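Local coordinates for protein SsfS6 (Streptomyces sp. SF2575, PDB 4FZR) that has the two-domain GT-B fold, with both domains resembling those of erythromycin biosynthesis protein CIII, at residues 67-72 against 110-115. Sequence-based numbering, arbitrary orientation.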
loop_
_atom_site.group_PDB
_atom_site.type_symbol
_atom_site.label_atom_id
_atom_site.label_comp_id
_atom_site.label_asym_id
_atom_site.label_seq_id
_atom_site.Cartn_x
_atom_site.Cartn_y
_atom_site.Cartn_z
ATOM N N PRO A 67 7.759 -13.629 -8.514
ATOM C CA PRO A 67 7.064 -14.919 -8.585
ATOM C C PRO A 67 7.933 -16.090 -8.130
ATOM O O PRO A 67 9.118 -16.128 -8.453
ATOM C CB PRO A 67 6.738 -15.044 -10.072
ATOM C CG PRO A 67 7.872 -14.332 -10.753
ATOM C CD PRO A 67 8.304 -13.222 -9.823
ATOM N N THR A 68 7.351 -17.030 -7.390
ATOM C CA THR A 68 8.097 -18.188 -6.895
ATOM C C THR A 68 7.664 -19.487 -7.572
ATOM O O THR A 68 8.276 -20.535 -7.370
ATOM C CB THR A 68 7.954 -18.336 -5.370
ATOM O OG1 THR A 68 6.568 -18.438 -5.018
ATOM C CG2 THR A 68 8.576 -17.137 -4.668
ATOM N N CYS A 69 6.613 -19.410 -8.381
ATOM C CA CYS A 69 6.155 -20.554 -9.158
ATOM C C CYS A 69 5.070 -20.082 -10.119
ATOM O O CYS A 69 4.499 -19.008 -9.930
ATOM C CB CYS A 69 5.627 -21.668 -8.244
ATOM S SG CYS A 69 4.062 -21.310 -7.403
ATOM N N PRO A 70 4.796 -20.874 -11.170
ATOM C CA PRO A 70 3.728 -20.503 -12.106
ATOM C C PRO A 70 2.368 -20.424 -11.419
ATOM O O PRO A 70 2.245 -20.819 -10.263
ATOM C CB PRO A 70 3.744 -21.645 -13.126
ATOM C CG PRO A 70 5.126 -22.207 -13.048
ATOM C CD PRO A 70 5.525 -22.077 -11.609
ATOM N N SER A 71 1.363 -19.914 -12.124
ATOM C CA SER A 71 0.018 -19.786 -11.566
ATOM C C SER A 71 -0.451 -21.096 -10.915
ATOM O O SER A 71 -0.169 -22.183 -11.413
ATOM C CB SER A 71 -0.963 -19.349 -12.657
ATOM O OG SER A 71 -2.285 -19.288 -12.155
ATOM N N LEU A 72 -1.161 -20.982 -9.795
ATOM C CA LEU A 72 -1.517 -22.141 -8.980
ATOM C C LEU A 72 -2.759 -21.880 -8.146
ATOM O O LEU A 72 -3.005 -20.758 -7.723
ATOM C CB LEU A 72 -0.383 -22.446 -8.003
ATOM C CG LEU A 72 0.484 -23.690 -8.186
ATOM C CD1 LEU A 72 1.264 -23.958 -6.908
ATOM C CD2 LEU A 72 -0.335 -24.904 -8.567
ATOM N N ARG A 110 6.476 -26.770 -4.689
ATOM C CA ARG A 110 6.306 -26.024 -5.929
ATOM C C ARG A 110 7.037 -24.682 -5.882
ATOM O O ARG A 110 7.358 -24.108 -6.924
ATOM C CB ARG A 110 4.819 -25.789 -6.202
ATOM C CG ARG A 110 3.972 -27.054 -6.172
ATOM C CD ARG A 110 4.233 -27.946 -7.381
ATOM N NE ARG A 110 3.596 -27.433 -8.592
ATOM C CZ ARG A 110 2.317 -27.622 -8.907
ATOM N NH1 ARG A 110 1.517 -28.312 -8.101
ATOM N NH2 ARG A 110 1.830 -27.117 -10.031
HETATM N N MSE A 111 7.310 -24.192 -4.674
HETATM C CA MSE A 111 7.791 -22.824 -4.483
HETATM C C MSE A 111 9.258 -22.720 -4.066
HETATM O O MSE A 111 9.920 -21.732 -4.376
HETATM C CB MSE A 111 6.938 -22.121 -3.420
HETATM C CG MSE A 111 5.583 -21.626 -3.908
HETATM SE SE MSE A 111 4.524 -20.811 -2.481
HETATM C CE MSE A 111 3.136 -19.987 -3.585
ATOM N N ARG A 112 9.764 -23.728 -3.364
ATOM C CA ARG A 112 11.038 -23.588 -2.658
ATOM C C ARG A 112 12.226 -23.255 -3.567
ATOM O O ARG A 112 13.076 -22.444 -3.198
ATOM C CB ARG A 112 11.334 -24.833 -1.811
ATOM C CG ARG A 112 11.629 -26.104 -2.595
ATOM C CD ARG A 112 11.643 -27.310 -1.661
ATOM N NE ARG A 112 12.158 -28.524 -2.297
ATOM C CZ ARG A 112 13.361 -29.054 -2.072
ATOM N NH1 ARG A 112 14.210 -28.497 -1.215
ATOM N NH2 ARG A 112 13.720 -30.159 -2.708
ATOM N N ASP A 113 12.288 -23.864 -4.747
ATOM C CA ASP A 113 13.418 -23.640 -5.649
ATOM C C ASP A 113 13.578 -22.165 -6.009
ATOM O O ASP A 113 14.653 -21.590 -5.836
ATOM C CB ASP A 113 13.271 -24.472 -6.926
ATOM C CG ASP A 113 13.525 -25.950 -6.689
ATOM O OD1 ASP A 113 14.287 -26.282 -5.754
ATOM O OD2 ASP A 113 12.969 -26.778 -7.442
ATOM N N GLU A 114 12.506 -21.557 -6.507
ATOM C CA GLU A 114 12.555 -20.164 -6.931
ATOM C C GLU A 114 12.576 -19.203 -5.744
ATOM O O GLU A 114 13.083 -18.087 -5.855
ATOM C CB GLU A 114 11.373 -19.841 -7.849
ATOM C CG GLU A 114 11.590 -20.240 -9.298
ATOM C CD GLU A 114 12.838 -19.610 -9.887
ATOM O OE1 GLU A 114 12.971 -18.369 -9.812
ATOM O OE2 GLU A 114 13.690 -20.355 -10.418
ATOM N N ALA A 115 12.035 -19.635 -4.610
ATOM C CA ALA A 115 12.013 -18.799 -3.419
ATOM C C ALA A 115 13.405 -18.742 -2.800
ATOM O O ALA A 115 13.850 -17.687 -2.339
ATOM C CB ALA A 115 10.993 -19.319 -2.410
HETATM O O HOH W 1 10.099 -22.780 -7.551
#
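A single water joins Thr68 to the helix carrying Arg110 and Glu114, with three backbone groups around it. It accepts the N-H of Glu114, with Glu114 N 2.9 Å from the water oxygen. It can donate to Thr68 O at 2.9 Å and to Arg110 O at 3.1 Å. Counting acceptors outside the two segments, its two protons cannot serve every one, so not all these bonds need be made at once. The water sits between Arg110 O and Glu114 N, where a direct i to i+4 helix bond would normally run. The helix is kinked here, and the regular pattern returns with Ala115 N to Met111 O at 3.0 Å. Thr68 O also meets the side of the helix, 3.2 Å from Glu114 CB.

This site belongs to the N-terminal Rossmann-like domain. Segment 67-72 leaves the edge strand 65-67 of the parallel sheet, and helix 93-122 lies on the crossover to strand 126-130. Backbone hydrogen bonds from Thr68 to Ala50 and from Cys69 to Glu52 tie the corner to the neighbouring strand 45-51 and the residues just after it.

Beside the water-linked backbone, side chains pack. Selenomethionine Met111 crosses Thr68 at a slant. Its extended chain (chi2 178°) carries SE and CE on past Thr68 OG1. Met111 CG is 3.5 Å from Thr68 OG1. The same CG makes an apolar contact with Cys69 SG at 3.8 Å, and Cys69 CB rests against Arg110 O. Thr68 CG2 faces the methyl of Ala115, whose other side-chain neighbours include Thr135 and Val139 of helix 135-143.

Beyond Cys69, Arg110 bends at chi2 (-71°) and chi3 (-76°), which brings one face of its guanidinium against Leu72. Leu72 CD2 lies over that face, 3.4 Å from Arg110 NH2. Leu72 CD1 packs on the Arg110 CB and CG methylenes, while Leu72 N hydrogen-bonds to Asn53 OD1.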